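Erythrocyte membrane protein 1 (Plasmodium falciparum, PDB 2XU0) probably binds host-cell surface receptors in adhesion, this portion being the N-terminal segment and first Duffy-binding-like domain of the full-length membrane protein. Local coordinates at residues Tyr171-His176 against Thr269-Tyr274; Arg194-Ile199 against Gln263-Leu268; Glu321-Ile326 against Asn381-Lys386; Ile331-Lys336 against Gln374-Lys379. The protein carries 10 engineered substitutions. All coordinates share one frame; numbering follows the deposited sequence.

Contact 1: Tyr171-His176 against Thr269-Tyr274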
# COMPACT_ATOMS: atom_id res chain seq x y z
N TYR A 171 10.58 10.49 -5.30
CA TYR A 171 10.55 10.33 -3.85
C TYR A 171 10.61 8.86 -3.49
O TYR A 171 11.43 8.49 -2.66
CB TYR A 171 9.32 11.01 -3.16
CG TYR A 171 9.24 10.55 -1.71
CD1 TYR A 171 10.00 11.16 -0.72
CD2 TYR A 171 8.55 9.38 -1.37
CE1 TYR A 171 10.06 10.65 0.57
CE2 TYR A 171 8.63 8.84 -0.10
CZ TYR A 171 9.36 9.49 0.89
OH TYR A 171 9.41 8.98 2.15
N ILE A 172 9.69 8.02 -4.08
CA ILE A 172 9.62 6.60 -3.71
C ILE A 172 10.97 5.94 -3.84
O ILE A 172 11.43 5.28 -2.91
CB ILE A 172 8.52 5.80 -4.50
CG1 ILE A 172 7.06 6.30 -4.24
CG2 ILE A 172 8.68 4.27 -4.34
CD1 ILE A 172 6.55 6.17 -2.88
N VAL A 173 11.59 6.08 -5.02
CA VAL A 173 12.89 5.44 -5.30
C VAL A 173 13.96 5.91 -4.32
O VAL A 173 14.75 5.09 -3.85
CB VAL A 173 13.31 5.67 -6.77
CG1 VAL A 173 14.77 5.26 -7.01
CG2 VAL A 173 12.38 4.94 -7.72
N ASN A 174 13.98 7.22 -4.00
CA ASN A 174 15.04 7.73 -3.12
C ASN A 174 14.87 7.58 -1.62
O ASN A 174 15.79 7.89 -0.87
CB ASN A 174 15.51 9.13 -3.56
CG ASN A 174 16.21 9.06 -4.91
OD1 ASN A 174 17.27 8.44 -5.05
ND2 ASN A 174 15.56 9.60 -5.94
N ASP A 175 13.71 7.05 -1.18
CA ASP A 175 13.49 6.86 0.25
C ASP A 175 13.02 5.46 0.59
O ASP A 175 12.80 5.14 1.76
CB ASP A 175 12.54 7.95 0.78
CG ASP A 175 12.65 8.15 2.28
OD1 ASP A 175 13.79 8.35 2.77
OD2 ASP A 175 11.61 8.04 2.97
N HIS A 176 12.92 4.59 -0.44
CA HIS A 176 12.45 3.22 -0.26
C HIS A 176 13.35 2.40 0.66
O HIS A 176 14.55 2.48 0.52
CB HIS A 176 12.27 2.50 -1.61
CG HIS A 176 11.40 1.29 -1.50
ND1 HIS A 176 11.90 0.08 -1.08
CD2 HIS A 176 10.07 1.17 -1.70
CE1 HIS A 176 10.87 -0.74 -1.04
NE2 HIS A 176 9.74 -0.13 -1.41
N THR A 269 8.41 5.90 -13.62
CA THR A 269 9.62 5.08 -13.53
C THR A 269 10.90 5.78 -14.07
O THR A 269 11.95 5.13 -14.08
CB THR A 269 9.42 3.74 -14.23
OG1 THR A 269 9.00 4.02 -15.56
CG2 THR A 269 8.46 2.82 -13.50
N CYS A 270 10.83 7.07 -14.49
CA CYS A 270 12.00 7.86 -14.97
C CYS A 270 13.27 7.62 -14.11
O CYS A 270 14.34 7.37 -14.64
CB CYS A 270 11.68 9.36 -15.06
SG CYS A 270 10.63 9.84 -16.45
N SER A 271 13.11 7.65 -12.77
CA SER A 271 14.20 7.49 -11.79
C SER A 271 14.31 6.10 -11.21
O SER A 271 15.07 5.91 -10.26
CB SER A 271 14.03 8.49 -10.65
OG SER A 271 12.77 8.30 -10.03
N ALA A 272 13.53 5.14 -11.71
CA ALA A 272 13.54 3.80 -11.14
C ALA A 272 14.91 3.18 -11.35
O ALA A 272 15.51 3.41 -12.41
CB ALA A 272 12.44 2.94 -11.75
N PRO A 273 15.47 2.46 -10.35
CA PRO A 273 16.81 1.86 -10.54
C PRO A 273 16.82 0.93 -11.73
O PRO A 273 15.80 0.28 -12.01
CB PRO A 273 17.02 1.05 -9.26
CG PRO A 273 16.09 1.64 -8.27
CD PRO A 273 14.90 2.08 -9.04
N TYR A 274 17.98 0.84 -12.43
CA TYR A 274 18.12 -0.07 -13.57
C TYR A 274 17.84 -1.51 -13.18
O TYR A 274 17.10 -2.19 -13.87
CB TYR A 274 19.50 0.03 -14.25
CG TYR A 274 19.59 -0.87 -15.47
CD1 TYR A 274 18.96 -0.52 -16.66
CD2 TYR A 274 20.21 -2.11 -15.40
CE1 TYR A 274 19.00 -1.36 -17.77
CE2 TYR A 274 20.26 -2.96 -16.51
CZ TYR A 274 19.66 -2.58 -17.69
OH TYR A 274 19.70 -3.41 -18.79
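Val-173, on the last turn of helix 154-175, presses both of its methyl groups onto the turn of chain that follows helix 249-268. Its CG1 stands anti to the backbone N (chi1 169°), which sends CG2 out beside that nitrogen, and both methyls rest against the backbone running from Ser-271 to Pro-273. CG1 lies 3.3 Å from the carbonyl O of Ser-271 and also reaches the CD corner of Pro-273, 3.8 Å away. CG2 rests 3.8 Å from CA of Ala-272 and 4.1 Å from OG of Ser-271. That hydroxyl sits between its own backbone N and carbonyl carbon (chi1 58°), turned to the valine side. The type I turn from Thr-269 to Ala-272 is closed by a 2.8 Å bond from N of Ala-272 to O of Thr-269, and it presents main chain to the helix. A short branched residue suits a place so near a backbone, and Ile-188 of helix 186-204 packs on the same valine. Proline gives the loop a rigid apolar surface. Lys-294 bonds the carbonyl O of Cys-270 and of Ala-272, but between the two segments, without a polar bond, shape fit and burial do the work.

Contact 2: Arg194-Ile199 against Gln263-Leu268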
# COMPACT_ATOMS: atom_id res chain seq x y z
N ARG A 194 1.86 0.91 -6.40
CA ARG A 194 0.87 1.38 -5.43
C ARG A 194 0.57 2.84 -5.59
O ARG A 194 -0.59 3.22 -5.48
CB ARG A 194 1.31 1.05 -4.01
CG ARG A 194 1.28 -0.43 -3.73
CD ARG A 194 1.79 -0.61 -2.35
NE ARG A 194 1.67 -1.99 -1.92
CZ ARG A 194 2.57 -2.61 -1.18
NH1 ARG A 194 3.67 -1.97 -0.81
NH2 ARG A 194 2.39 -3.86 -0.81
N SER A 195 1.60 3.68 -5.88
CA SER A 195 1.43 5.11 -6.12
C SER A 195 0.76 5.34 -7.45
O SER A 195 -0.08 6.21 -7.56
CB SER A 195 2.78 5.84 -6.05
OG SER A 195 3.10 6.03 -4.69
N PHE A 196 1.16 4.57 -8.48
CA PHE A 196 0.57 4.63 -9.83
C PHE A 196 -0.94 4.43 -9.72
O PHE A 196 -1.73 5.16 -10.35
CB PHE A 196 1.14 3.49 -10.67
CG PHE A 196 0.62 3.37 -12.08
CD1 PHE A 196 0.85 4.38 -13.02
CD2 PHE A 196 0.03 2.19 -12.52
CE1 PHE A 196 0.49 4.20 -14.37
CE2 PHE A 196 -0.35 2.02 -13.86
CZ PHE A 196 -0.15 3.04 -14.76
N ALA A 197 -1.33 3.43 -8.92
CA ALA A 197 -2.76 3.11 -8.67
C ALA A 197 -3.50 4.25 -7.93
O ALA A 197 -4.61 4.61 -8.32
CB ALA A 197 -2.88 1.80 -7.90
N ASP A 198 -2.87 4.87 -6.92
CA ASP A 198 -3.46 6.01 -6.21
C ASP A 198 -3.61 7.22 -7.15
O ASP A 198 -4.64 7.90 -7.11
CB ASP A 198 -2.65 6.38 -4.94
CG ASP A 198 -2.89 5.47 -3.74
OD1 ASP A 198 -3.93 4.77 -3.71
OD2 ASP A 198 -2.06 5.48 -2.82
N ILE A 199 -2.60 7.47 -8.04
CA ILE A 199 -2.63 8.56 -9.03
C ILE A 199 -3.78 8.37 -9.98
O ILE A 199 -4.52 9.32 -10.26
CB ILE A 199 -1.26 8.78 -9.75
CG1 ILE A 199 -0.24 9.43 -8.75
CG2 ILE A 199 -1.45 9.69 -10.98
CD1 ILE A 199 1.33 9.24 -9.10
N GLN A 263 2.13 6.16 -20.71
CA GLN A 263 3.07 7.31 -20.61
C GLN A 263 3.23 7.71 -19.15
O GLN A 263 4.35 7.98 -18.69
CB GLN A 263 2.55 8.54 -21.36
CG GLN A 263 2.07 8.32 -22.78
CD GLN A 263 1.59 9.61 -23.37
OE1 GLN A 263 2.37 10.54 -23.60
NE2 GLN A 263 0.28 9.70 -23.59
N ILE A 264 2.11 7.72 -18.40
CA ILE A 264 2.14 8.03 -16.96
C ILE A 264 3.09 7.05 -16.23
O ILE A 264 3.94 7.49 -15.45
CB ILE A 264 0.70 8.12 -16.36
CG1 ILE A 264 -0.03 9.39 -16.91
CG2 ILE A 264 0.75 8.16 -14.78
CD1 ILE A 264 -1.63 9.29 -17.12
N TRP A 265 2.99 5.74 -16.54
CA TRP A 265 3.88 4.72 -15.92
C TRP A 265 5.33 5.00 -16.30
O TRP A 265 6.22 4.78 -15.47
CB TRP A 265 3.50 3.30 -16.39
CG TRP A 265 4.40 2.23 -15.79
CD1 TRP A 265 5.42 1.57 -16.41
CD2 TRP A 265 4.40 1.78 -14.42
NE1 TRP A 265 6.08 0.77 -15.51
CE2 TRP A 265 5.44 0.84 -14.30
CE3 TRP A 265 3.61 2.07 -13.30
CZ2 TRP A 265 5.72 0.20 -13.09
CZ3 TRP A 265 3.89 1.44 -12.10
CH2 TRP A 265 4.91 0.49 -12.01
N LYS A 266 5.58 5.42 -17.58
CA LYS A 266 6.92 5.76 -18.09
C LYS A 266 7.48 6.92 -17.28
O LYS A 266 8.56 6.80 -16.74
CB LYS A 266 6.85 6.08 -19.61
CG LYS A 266 8.22 6.14 -20.26
CD LYS A 266 8.15 6.27 -21.78
CE LYS A 266 9.55 6.41 -22.35
NZ LYS A 266 9.54 6.69 -23.81
N ALA A 267 6.71 8.01 -17.09
CA ALA A 267 7.17 9.13 -16.26
C ALA A 267 7.45 8.69 -14.80
O ALA A 267 8.50 9.00 -14.24
CB ALA A 267 6.14 10.25 -16.29
N LEU A 268 6.52 7.91 -14.21
CA LEU A 268 6.67 7.43 -12.84
C LEU A 268 7.96 6.66 -12.60
O LEU A 268 8.51 6.72 -11.50
CB LEU A 268 5.43 6.59 -12.42
CG LEU A 268 5.41 6.02 -10.97
CD1 LEU A 268 5.27 7.14 -9.91
CD2 LEU A 268 4.27 5.02 -10.81
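Phe-196 lays one ring face against the edge of the Trp-265 indole in a T-shaped stack. CE3 of Trp-265 stands 3.4 Å above the phenyl plane, displaced toward its rim, and lies 3.5 Å from CG of Phe-196; the phenyl and the six-membered indole ring have centroids 4.9 Å apart and planes at 77°. The contact continues past the ring, since CB of Phe-196 comes within 3.7 Å of CZ3 of Trp-265, in the indole plane. With CG anti to the backbone N (chi1 178°), the phenyl of Phe-196 is carried out toward helix 249-268; the two side chains cross at about a right angle.

Two aliphatic residues of the same helix also touch the phenylalanine. CG2 of Ile-264 touches the phenyl edge, 4.0 Å from CE1 of Phe-196, while CD2 of Leu-268 reaches the root of the side chain, 3.5 Å from CB of Phe-196. Ile-264 and Leu-268 are one helical turn apart and therefore line the same flank of helix 249-268. The axes of the two short segments run at 135° and pass 10.8 Å apart, a separation that large side chains can bridge.

The indole is anchored at its other end, where NE1 of Trp-265 bonds to the carbonyl O of Cys-295; tryptophan thus combines a broad apolar edge with one satisfied donor. In this buried seam the weakly positive C-H edge of the indole faces the electron-rich phenyl face, so a modest electrostatic preference for the perpendicular arrangement probably adds to the dispersion and burial that join the helices.

Contact 3: Glu321-Ile326 against Asn381-Lys386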
# COMPACT_ATOMS: atom_id res chain seq x y z
N GLU A 321 1.23 -5.70 4.67
CA GLU A 321 2.63 -5.87 4.28
C GLU A 321 3.56 -4.98 5.10
O GLU A 321 4.60 -5.44 5.60
CB GLU A 321 2.82 -5.62 2.77
CG GLU A 321 2.38 -6.81 1.91
CD GLU A 321 3.27 -8.02 2.12
OE1 GLU A 321 4.41 -8.01 1.61
OE2 GLU A 321 2.88 -8.91 2.90
N GLU A 322 3.17 -3.72 5.26
CA GLU A 322 3.91 -2.72 6.04
C GLU A 322 3.85 -3.01 7.51
O GLU A 322 4.83 -2.74 8.19
CB GLU A 322 3.41 -1.29 5.74
CG GLU A 322 3.84 -0.83 4.36
CD GLU A 322 5.33 -0.60 4.23
OE1 GLU A 322 5.80 0.47 4.68
OE2 GLU A 322 6.04 -1.52 3.76
N PHE A 323 2.73 -3.60 8.00
CA PHE A 323 2.58 -4.02 9.40
C PHE A 323 3.61 -5.13 9.67
O PHE A 323 4.36 -5.05 10.65
CB PHE A 323 1.13 -4.54 9.71
CG PHE A 323 1.03 -5.39 10.97
CD1 PHE A 323 1.20 -4.83 12.24
CD2 PHE A 323 0.88 -6.77 10.88
CE1 PHE A 323 1.20 -5.63 13.38
CE2 PHE A 323 0.85 -7.57 12.03
CZ PHE A 323 1.03 -7.00 13.27
N CYS A 324 3.62 -6.18 8.83
CA CYS A 324 4.54 -7.33 8.98
C CYS A 324 6.01 -6.89 8.85
O CYS A 324 6.86 -7.38 9.60
CB CYS A 324 4.20 -8.41 7.96
SG CYS A 324 2.60 -9.22 8.25
N ARG A 325 6.30 -5.99 7.91
CA ARG A 325 7.66 -5.49 7.67
C ARG A 325 8.14 -4.73 8.91
O ARG A 325 9.16 -5.11 9.46
CB ARG A 325 7.72 -4.62 6.42
CG ARG A 325 9.11 -4.00 6.17
CD ARG A 325 9.13 -3.11 4.95
NE ARG A 325 8.51 -1.80 5.18
CZ ARG A 325 9.13 -0.75 5.73
NH1 ARG A 325 10.39 -0.85 6.13
NH2 ARG A 325 8.49 0.39 5.88
N ILE A 326 7.36 -3.72 9.38
CA ILE A 326 7.64 -2.91 10.56
C ILE A 326 7.69 -3.74 11.85
O ILE A 326 8.54 -3.46 12.70
CB ILE A 326 6.71 -1.65 10.67
CG1 ILE A 326 6.86 -0.68 9.45
CG2 ILE A 326 6.86 -0.89 11.98
CD1 ILE A 326 8.29 -0.29 9.12
N ASN A 381 4.08 -2.70 22.83
CA ASN A 381 2.67 -3.03 23.06
C ASN A 381 1.73 -1.89 22.64
O ASN A 381 0.64 -2.20 22.18
CB ASN A 381 2.40 -3.43 24.51
CG ASN A 381 3.12 -4.66 24.99
OD1 ASN A 381 3.60 -5.49 24.21
ND2 ASN A 381 3.21 -4.80 26.30
N GLU A 382 2.14 -0.60 22.77
CA GLU A 382 1.25 0.49 22.35
C GLU A 382 1.05 0.47 20.82
O GLU A 382 -0.09 0.62 20.35
CB GLU A 382 1.63 1.88 22.87
CG GLU A 382 2.86 2.57 22.31
CD GLU A 382 3.03 4.01 22.80
OE1 GLU A 382 4.14 4.56 22.66
OE2 GLU A 382 2.04 4.57 23.32
N TRP A 383 2.16 0.25 20.07
CA TRP A 383 2.10 0.14 18.61
C TRP A 383 1.21 -1.02 18.19
O TRP A 383 0.35 -0.81 17.35
CB TRP A 383 3.49 0.00 18.01
CG TRP A 383 3.49 -0.15 16.51
CD1 TRP A 383 3.38 0.84 15.58
CD2 TRP A 383 3.66 -1.37 15.79
NE1 TRP A 383 3.44 0.30 14.32
CE2 TRP A 383 3.64 -1.05 14.41
CE3 TRP A 383 3.89 -2.71 16.17
CZ2 TRP A 383 3.76 -2.02 13.42
CZ3 TRP A 383 4.05 -3.67 15.17
CH2 TRP A 383 3.97 -3.32 13.82
N ILE A 384 1.38 -2.21 18.81
CA ILE A 384 0.63 -3.42 18.48
C ILE A 384 -0.86 -3.23 18.74
O ILE A 384 -1.69 -3.75 17.99
CB ILE A 384 1.24 -4.67 19.21
CG1 ILE A 384 2.38 -5.28 18.41
CG2 ILE A 384 0.19 -5.75 19.61
CD1 ILE A 384 2.04 -6.07 17.04
N VAL A 385 -1.19 -2.48 19.82
CA VAL A 385 -2.56 -2.19 20.20
C VAL A 385 -3.23 -1.29 19.19
O VAL A 385 -4.39 -1.52 18.84
CB VAL A 385 -2.65 -1.68 21.66
CG1 VAL A 385 -3.91 -0.86 21.92
CG2 VAL A 385 -2.53 -2.87 22.64
N LYS A 386 -2.48 -0.31 18.67
CA LYS A 386 -2.95 0.61 17.64
C LYS A 386 -3.17 -0.16 16.29
O LYS A 386 -4.11 0.15 15.56
CB LYS A 386 -1.93 1.71 17.45
CG LYS A 386 -2.31 2.79 16.45
CD LYS A 386 -1.19 3.84 16.30
CE LYS A 386 -1.31 4.65 15.03
NZ LYS A 386 -2.47 5.60 15.05
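In the C-terminal Duffy-binding-like subdomain, the long helices 311-338 and 371-407 run side by side in nearly opposite directions, and here Phe-323 and Ile-326 meet Trp-383 and Ile-384 between them. CH2 of Trp-383 approaches 3.5 Å from CD1 of Phe-323. The phenyl and the six-membered indole ring are almost parallel, at 16°, but slid apart with centroids 5.5 Å from each other, so they barely overlap. The indole extends from its helix with CG anti to the backbone N (chi1 178°), and its far end reaches the neighbouring backbone: the carbonyl O of Phe-323 lies in the indole plane, 3.6 Å from CH2 of Trp-383.

CG2 of Ile-326 takes the next place along the indole, 3.6 Å from CZ2 of Trp-383, and the two side chains cross at about a right angle. At the phenyl edge, CD1 of Ile-384 lies in the ring plane, 3.8 Å from CE1 of Phe-323. The branched isoleucines offer methyl groups to the flat rings, whereas the large rings span the 12.3 Å between the segment axes.

Neighbours on helix 311-338 add to the layer: Trp-319 meets the phenyl of Phe-323 and Lys-330 makes a cation-pi contact with Trp-383. Phe-461 also meets the phenyl. Beside these residues, Cys-324 is joined to Cys-442 by a disulfide, tying helix 311-338 to helix 440-443. The segments are antiparallel, at 167°, with aromatic and branched residues filling the gap: an arrangement typical of the helical bundle on which the C-terminal part of a Duffy-binding-like domain is built.

Contact 4: Ile331-Lys336 against Gln374-Lys379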
# COMPACT_ATOMS: atom_id res chain seq x y z
N ILE A 331 10.37 -5.90 16.70
CA ILE A 331 10.72 -7.09 17.50
C ILE A 331 12.24 -7.14 17.78
O ILE A 331 12.64 -7.45 18.90
CB ILE A 331 10.18 -8.40 16.87
CG1 ILE A 331 8.65 -8.50 16.96
CG2 ILE A 331 10.90 -9.67 17.40
CD1 ILE A 331 8.08 -8.74 18.31
N ASP A 332 13.05 -6.81 16.76
CA ASP A 332 14.51 -6.76 16.83
C ASP A 332 15.01 -5.74 17.85
O ASP A 332 15.95 -6.05 18.59
CB ASP A 332 15.13 -6.50 15.44
CG ASP A 332 15.05 -7.70 14.51
OD1 ASP A 332 15.09 -7.50 13.27
OD2 ASP A 332 14.94 -8.85 15.01
N LYS A 333 14.35 -4.57 17.95
CA LYS A 333 14.68 -3.53 18.92
C LYS A 333 14.30 -3.98 20.33
O LYS A 333 15.01 -3.69 21.29
CB LYS A 333 14.03 -2.19 18.57
CG LYS A 333 14.97 -0.99 18.67
CD LYS A 333 15.07 -0.44 20.10
CE LYS A 333 16.06 0.69 20.23
NZ LYS A 333 17.46 0.20 20.33
N VAL A 334 13.18 -4.72 20.45
CA VAL A 334 12.73 -5.27 21.73
C VAL A 334 13.73 -6.36 22.17
O VAL A 334 14.16 -6.36 23.33
CB VAL A 334 11.27 -5.80 21.66
CG1 VAL A 334 10.94 -6.72 22.84
CG2 VAL A 334 10.28 -4.64 21.58
N LYS A 335 14.14 -7.22 21.23
CA LYS A 335 15.10 -8.27 21.51
C LYS A 335 16.43 -7.70 22.04
O LYS A 335 16.93 -8.20 23.05
CB LYS A 335 15.31 -9.21 20.31
CG LYS A 335 16.00 -10.51 20.71
CD LYS A 335 16.33 -11.43 19.56
CE LYS A 335 16.91 -12.71 20.12
NZ LYS A 335 17.01 -13.80 19.10
N LYS A 336 16.98 -6.63 21.42
CA LYS A 336 18.25 -6.05 21.90
C LYS A 336 18.20 -5.49 23.32
O LYS A 336 19.22 -5.50 24.00
CB LYS A 336 18.91 -5.10 20.88
CG LYS A 336 18.34 -3.69 20.82
CD LYS A 336 19.17 -2.78 19.91
CE LYS A 336 20.31 -2.07 20.62
NZ LYS A 336 21.06 -1.18 19.68
N GLN A 374 11.43 -3.48 29.98
CA GLN A 374 10.11 -2.99 30.37
C GLN A 374 9.67 -1.80 29.49
O GLN A 374 8.59 -1.85 28.91
CB GLN A 374 10.06 -2.64 31.87
CG GLN A 374 8.67 -2.26 32.37
CD GLN A 374 8.62 -1.94 33.84
OE1 GLN A 374 7.77 -2.45 34.56
NE2 GLN A 374 9.51 -1.08 34.32
N ASP A 375 10.54 -0.78 29.33
CA ASP A 375 10.29 0.42 28.52
C ASP A 375 10.07 0.11 27.03
O ASP A 375 9.20 0.73 26.40
CB ASP A 375 11.41 1.45 28.70
CG ASP A 375 11.73 1.82 30.15
OD1 ASP A 375 10.80 1.78 31.00
OD2 ASP A 375 12.91 2.13 30.43
N GLN A 376 10.86 -0.83 26.46
CA GLN A 376 10.75 -1.22 25.06
C GLN A 376 9.47 -2.05 24.84
O GLN A 376 8.78 -1.86 23.83
CB GLN A 376 12.01 -1.98 24.61
CG GLN A 376 12.35 -1.81 23.13
CD GLN A 376 12.46 -0.36 22.69
OE1 GLN A 376 11.59 0.17 21.99
NE2 GLN A 376 13.53 0.31 23.10
N CYS A 377 9.13 -2.90 25.80
CA CYS A 377 7.93 -3.74 25.77
C CYS A 377 6.66 -2.91 25.83
O CYS A 377 5.76 -3.16 25.03
CB CYS A 377 7.98 -4.79 26.87
SG CYS A 377 9.23 -6.08 26.58
N ILE A 378 6.63 -1.86 26.69
CA ILE A 378 5.53 -0.90 26.86
C ILE A 378 5.28 -0.20 25.52
O ILE A 378 4.15 -0.18 25.05
CB ILE A 378 5.81 0.11 28.01
CG1 ILE A 378 5.77 -0.56 29.43
CG2 ILE A 378 4.94 1.38 27.92
CD1 ILE A 378 4.42 -0.64 30.18
N LYS A 379 6.36 0.36 24.91
CA LYS A 379 6.34 1.03 23.62
C LYS A 379 5.87 0.09 22.47
O LYS A 379 5.06 0.51 21.62
CB LYS A 379 7.73 1.58 23.30
CG LYS A 379 7.92 3.06 23.65
CD LYS A 379 9.41 3.46 23.61
CE LYS A 379 9.86 3.98 22.26
NZ LYS A 379 11.33 4.20 22.22
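Gln-376 leans from helix 371-407 across to Lys-333 and Val-334, its CB pointing toward their helix. CG is the first atom to make close contact: it lies 3.7 Å from the carbonyl O of Lys-333 and 3.8 Å from both CA and CG2 of Val-334. The chain then bends (chi2 53°), turning the amide from the valine to the lysine. CD stands 3.7 Å from CD of Lys-333, OE1 is 4.0 Å from that same methylene, and NE2 comes nearest, 3.5 Å from it. NE2 also lies 3.8 Å from CE of Lys-333. These are van der Waals contacts, made where the two side chains cross at about a right angle; glutamine suits this partly exposed margin because its CG methylene packs on Val-334 while its amide rests against the lysine chain.

Helices 311-338 and 371-407 form an antiparallel pair of the C-terminal Duffy-binding-like subdomain, and their segments here run at 161° with axes 9.1 Å apart. Lysine suits the rim, offering its aliphatic chain to the amide. On the buried side, Val-334 directs CG1, anti to its backbone N, toward SG of Cys-377. That sulfur is locked in a disulfide with Cys-467, whose loop also touches Val-334.

In the fold
After the N-terminal segment and further short helices, the chain reaches helix 154-175, whose end opens contact 1, and then enters helix 186-204, where contact 2 begins. Helix 249-268 returns to close contact 2, and the loop just beyond it closes contact 1, so the smaller loop lies within the larger and three helices of the Duffy binding domain are gathered together. Contacts 3 and 4 come later, in the C-terminal subdomain, and again one encloses the other: helix 311-338 opens 3 then 4, and helix 371-407 closes 4 then 3, a long hairpin fastened twice. Arg-194 touches Glu-321, a single packing contact between contacts 2 and 3, whose centres lie far apart.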